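Local coordinates for protein type 3 secretion system chaperone PscE (Pseudomonas aeruginosa, PDB 2UWJ) that acts with PscG as a cytoplasmic chaperone that keeps the needle protein PscF from polymerising prematurely and is required for assembly of the type III secretion needle, at residues 24-38 / 50-64. Numbering follows the deposited sequence.
Sequences RQRLQAALAECRREL and LQQQARALEGGLGIL
Leu50, Leu57 and Leu61 line the face that residues 50-64 turn to residues 24-38, and together they carry much of the antiparallel hairpin of helices 18-40 and 44-68; the axes of segments 24-38 and 50-64 come within 9.3 Å, with 155° between their directions. Leu57 presses its CD1 methyl against the backbone of the other helix, 3.5 Å from Leu31 N, while its CD2 meets Leu27 CD2 and Ala30 CB. One turn on, Leu61 is a knob in a hole formed by Arg24, Leu27, Gln28 and Leu31. Leu61 and Leu27 lie alongside each other, pointing opposite ways, with Leu61 CD2 3.6 Å from Leu27 CB. Leu27 returns the packing as a knob among Leu57, Gly60, Leu61 and Leu64. The neighbouring PscG chain packs on both helices, its Leu9 against Leu27 and its Trp31 against Ala56. At the other end, Leu50 receives Leu38 against its CB and is crossed at about a right angle by Glu37, whose CG lies 3.6 Å from Leu50 CD1; the Glu37 carboxylate continues to a salt bridge with Arg46. Between these leucines, Cys34 holds SG anti to its own nitrogen (chi1 -163°), which brings the sulfur 3.3 Å from Leu50 O and next to Ala54. At the rim beside Glu58 a salt bridge joins the helices, near a bound nickel ion. Leu31 CD2 lies above one face of the Arg35 guanidinium, displaced toward its rim, and Arg35 NH2 donates to the anti lone pair of Glu58 OE2 at 2.8 Å, the oxygen tilted 18° out of the guanidinium plane.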
# COMPACT_ATOMS: atom_id res chain seq x y z
N ARG A 24 -3.91 19.18 -0.78
CA ARG A 24 -4.52 20.30 -0.09
C ARG A 24 -5.37 21.14 -1.06
O ARG A 24 -6.49 21.53 -0.73
CB ARG A 24 -3.43 21.18 0.51
CG ARG A 24 -3.96 22.50 1.15
CD ARG A 24 -2.82 23.38 1.75
NE ARG A 24 -3.37 24.42 2.63
CZ ARG A 24 -2.68 25.15 3.52
NH1 ARG A 24 -1.36 24.98 3.68
NH2 ARG A 24 -3.32 26.05 4.28
N GLN A 25 -4.84 21.41 -2.25
CA GLN A 25 -5.58 22.20 -3.23
C GLN A 25 -6.85 21.52 -3.66
O GLN A 25 -7.89 22.17 -3.79
CB GLN A 25 -4.71 22.50 -4.46
CG GLN A 25 -3.67 23.56 -4.16
CD GLN A 25 -2.71 23.83 -5.34
OE1 GLN A 25 -2.60 23.02 -6.26
NE2 GLN A 25 -2.02 24.96 -5.29
N ARG A 26 -6.79 20.21 -3.86
CA ARG A 26 -7.98 19.48 -4.28
C ARG A 26 -9.06 19.51 -3.17
O ARG A 26 -10.25 19.63 -3.45
CB ARG A 26 -7.64 18.03 -4.58
CG ARG A 26 -6.84 17.87 -5.83
CD ARG A 26 -6.63 16.40 -6.08
NE ARG A 26 -5.39 15.95 -5.47
CZ ARG A 26 -5.17 14.69 -5.11
NH1 ARG A 26 -6.12 13.80 -5.32
NH2 ARG A 26 -3.98 14.34 -4.61
N LEU A 27 -8.62 19.36 -1.93
CA LEU A 27 -9.54 19.38 -0.78
C LEU A 27 -10.17 20.79 -0.65
O LEU A 27 -11.37 20.94 -0.46
CB LEU A 27 -8.77 19.03 0.51
CG LEU A 27 -8.26 17.57 0.63
CD1 LEU A 27 -7.35 17.46 1.90
CD2 LEU A 27 -9.47 16.58 0.67
N GLN A 28 -9.34 21.81 -0.71
CA GLN A 28 -9.83 23.21 -0.62
C GLN A 28 -10.80 23.53 -1.76
O GLN A 28 -11.86 24.12 -1.54
CB GLN A 28 -8.66 24.17 -0.65
CG GLN A 28 -7.74 24.02 0.52
CD GLN A 28 -6.55 24.95 0.39
OE1 GLN A 28 -6.03 25.13 -0.71
NE2 GLN A 28 -6.10 25.54 1.52
N ALA A 29 -10.47 23.09 -2.97
CA ALA A 29 -11.36 23.33 -4.11
C ALA A 29 -12.70 22.65 -3.86
O ALA A 29 -13.74 23.28 -4.05
CB ALA A 29 -10.74 22.80 -5.43
N ALA A 30 -12.69 21.38 -3.43
CA ALA A 30 -13.94 20.68 -3.15
C ALA A 30 -14.71 21.35 -1.98
O ALA A 30 -15.94 21.44 -1.99
CB ALA A 30 -13.67 19.15 -2.84
N LEU A 31 -14.00 21.83 -0.97
CA LEU A 31 -14.69 22.46 0.15
C LEU A 31 -15.34 23.80 -0.30
O LEU A 31 -16.46 24.16 0.13
CB LEU A 31 -13.72 22.72 1.29
CG LEU A 31 -14.27 23.52 2.47
CD1 LEU A 31 -15.50 22.80 3.10
CD2 LEU A 31 -13.13 23.75 3.48
N ALA A 32 -14.66 24.53 -1.18
CA ALA A 32 -15.23 25.82 -1.66
C ALA A 32 -16.51 25.58 -2.50
O ALA A 32 -17.49 26.30 -2.35
CB ALA A 32 -14.15 26.63 -2.46
N GLU A 33 -16.52 24.54 -3.34
CA GLU A 33 -17.70 24.24 -4.14
C GLU A 33 -18.82 23.87 -3.22
O GLU A 33 -19.98 24.22 -3.43
CB GLU A 33 -17.50 23.05 -5.09
CG GLU A 33 -16.34 23.17 -6.05
CD GLU A 33 -16.29 22.01 -7.05
OE1 GLU A 33 -16.83 20.91 -6.75
OE2 GLU A 33 -15.70 22.19 -8.15
N CYS A 34 -18.47 23.10 -2.19
CA CYS A 34 -19.44 22.66 -1.22
C CYS A 34 -20.10 23.89 -0.50
O CYS A 34 -21.33 23.97 -0.34
CB CYS A 34 -18.73 21.68 -0.23
SG CYS A 34 -19.85 20.72 0.66
N ARG A 35 -19.29 24.85 -0.11
CA ARG A 35 -19.79 26.03 0.59
C ARG A 35 -20.62 26.90 -0.37
O ARG A 35 -21.61 27.49 0.03
CB ARG A 35 -18.63 26.82 1.18
CG ARG A 35 -18.09 26.20 2.48
CD ARG A 35 -16.82 26.88 2.88
NE ARG A 35 -16.29 26.37 4.15
CZ ARG A 35 -15.03 26.53 4.56
NH1 ARG A 35 -14.17 27.17 3.79
NH2 ARG A 35 -14.63 26.04 5.74
N ARG A 36 -20.20 26.97 -1.62
CA ARG A 36 -20.97 27.74 -2.60
C ARG A 36 -22.36 27.11 -2.78
O ARG A 36 -23.37 27.80 -2.75
CB ARG A 36 -20.24 27.80 -3.96
CG ARG A 36 -18.97 28.64 -3.93
CD ARG A 36 -18.48 28.98 -5.37
NE ARG A 36 -18.21 27.77 -6.15
CZ ARG A 36 -17.04 27.15 -6.20
NH1 ARG A 36 -16.00 27.63 -5.53
NH2 ARG A 36 -16.90 26.02 -6.91
N GLU A 37 -22.43 25.79 -2.92
CA GLU A 37 -23.72 25.15 -3.09
C GLU A 37 -24.63 25.30 -1.83
O GLU A 37 -25.85 25.44 -1.94
CB GLU A 37 -23.58 23.67 -3.50
CG GLU A 37 -24.93 23.05 -3.79
CD GLU A 37 -24.89 21.60 -4.24
OE1 GLU A 37 -25.98 20.96 -4.31
OE2 GLU A 37 -23.80 21.10 -4.54
N LEU A 38 -24.03 25.30 -0.65
CA LEU A 38 -24.78 25.45 0.58
C LEU A 38 -25.37 26.86 0.59
O LEU A 38 -26.51 27.06 1.00
CB LEU A 38 -23.86 25.29 1.80
CG LEU A 38 -23.78 23.81 2.27
CD1 LEU A 38 -22.48 23.67 3.07
CD2 LEU A 38 -25.06 23.39 3.06
N LEU A 50 -24.63 17.96 2.22
CA LEU A 50 -23.56 18.91 1.99
C LEU A 50 -22.81 19.29 3.26
O LEU A 50 -21.59 19.52 3.24
CB LEU A 50 -24.10 20.19 1.34
CG LEU A 50 -24.63 20.09 -0.10
CD1 LEU A 50 -25.29 21.47 -0.55
CD2 LEU A 50 -23.47 19.72 -1.03
N GLN A 51 -23.52 19.42 4.36
CA GLN A 51 -22.85 19.80 5.60
C GLN A 51 -21.89 18.69 6.04
O GLN A 51 -20.78 18.98 6.47
CB GLN A 51 -23.89 20.05 6.70
CG GLN A 51 -24.63 21.36 6.48
CD GLN A 51 -24.50 22.29 7.68
OE1 GLN A 51 -25.19 22.11 8.71
NE2 GLN A 51 -23.62 23.28 7.56
N GLN A 52 -22.34 17.44 5.93
CA GLN A 52 -21.49 16.30 6.29
C GLN A 52 -20.28 16.29 5.33
O GLN A 52 -19.13 16.04 5.74
CB GLN A 52 -22.26 14.99 6.14
CG GLN A 52 -23.27 14.74 7.29
CD GLN A 52 -23.93 13.36 7.19
OE1 GLN A 52 -24.84 13.15 6.36
NE2 GLN A 52 -23.48 12.41 8.02
N GLN A 53 -20.53 16.56 4.04
CA GLN A 53 -19.43 16.59 3.11
C GLN A 53 -18.43 17.68 3.44
O GLN A 53 -17.20 17.47 3.39
CB GLN A 53 -19.92 16.78 1.68
CG GLN A 53 -18.75 16.88 0.74
CD GLN A 53 -19.07 16.26 -0.59
OE1 GLN A 53 -19.15 16.96 -1.61
NE2 GLN A 53 -19.28 14.95 -0.60
N ALA A 54 -18.94 18.88 3.76
CA ALA A 54 -18.04 19.97 4.13
C ALA A 54 -17.24 19.61 5.40
O ALA A 54 -16.04 19.92 5.52
CB ALA A 54 -18.85 21.29 4.40
N ARG A 55 -17.90 18.99 6.36
CA ARG A 55 -17.14 18.68 7.56
C ARG A 55 -16.07 17.61 7.29
O ARG A 55 -15.01 17.62 7.91
CB ARG A 55 -18.08 18.25 8.68
CG ARG A 55 -18.93 19.44 9.30
CD ARG A 55 -19.81 18.80 10.38
NE ARG A 55 -21.02 19.55 10.68
CZ ARG A 55 -22.26 19.07 10.55
NH1 ARG A 55 -22.50 17.81 10.12
NH2 ARG A 55 -23.28 19.86 10.88
N ALA A 56 -16.37 16.68 6.38
CA ALA A 56 -15.39 15.62 6.04
C ALA A 56 -14.18 16.25 5.38
O ALA A 56 -13.05 15.91 5.66
CB ALA A 56 -16.00 14.62 5.08
N LEU A 57 -14.43 17.20 4.48
CA LEU A 57 -13.35 17.90 3.78
C LEU A 57 -12.54 18.76 4.75
O LEU A 57 -11.29 18.76 4.69
CB LEU A 57 -13.95 18.76 2.65
CG LEU A 57 -14.42 17.98 1.43
CD1 LEU A 57 -15.28 18.95 0.49
CD2 LEU A 57 -13.19 17.43 0.68
N GLU A 58 -13.23 19.50 5.63
CA GLU A 58 -12.52 20.31 6.64
C GLU A 58 -11.70 19.35 7.53
O GLU A 58 -10.61 19.69 7.95
CB GLU A 58 -13.50 21.05 7.54
CG GLU A 58 -14.09 22.27 6.88
CD GLU A 58 -15.27 22.84 7.64
OE1 GLU A 58 -15.78 22.19 8.59
OE2 GLU A 58 -15.68 23.96 7.26
N GLY A 59 -12.26 18.17 7.85
CA GLY A 59 -11.50 17.22 8.66
C GLY A 59 -10.24 16.74 7.90
O GLY A 59 -9.14 16.58 8.48
N GLY A 60 -10.40 16.48 6.61
CA GLY A 60 -9.25 16.06 5.80
C GLY A 60 -8.14 17.10 5.79
O GLY A 60 -6.95 16.76 5.86
N LEU A 61 -8.51 18.38 5.66
CA LEU A 61 -7.54 19.48 5.64
C LEU A 61 -6.85 19.58 6.99
O LEU A 61 -5.63 19.81 7.09
CB LEU A 61 -8.24 20.81 5.29
CG LEU A 61 -8.60 20.86 3.79
CD1 LEU A 61 -9.71 21.92 3.57
CD2 LEU A 61 -7.35 21.24 2.97
N GLY A 62 -7.63 19.38 8.05
CA GLY A 62 -7.07 19.43 9.38
C GLY A 62 -6.11 18.23 9.60
O GLY A 62 -5.04 18.37 10.17
N ILE A 63 -6.46 17.05 9.14
CA ILE A 63 -5.52 15.94 9.34
C ILE A 63 -4.25 16.22 8.48
O ILE A 63 -3.14 16.07 8.97
CB ILE A 63 -6.18 14.63 8.94
CG1 ILE A 63 -7.31 14.32 9.98
CG2 ILE A 63 -5.06 13.48 8.79
CD1 ILE A 63 -8.31 13.30 9.52
N LEU A 64 -4.42 16.64 7.22
CA LEU A 64 -3.27 16.90 6.34
C LEU A 64 -2.29 17.91 6.97
O LEU A 64 -1.08 17.71 6.94
CB LEU A 64 -3.73 17.42 4.99
CG LEU A 64 -2.60 17.70 3.97
CD1 LEU A 64 -1.75 16.40 3.69
CD2 LEU A 64 -3.30 18.16 2.64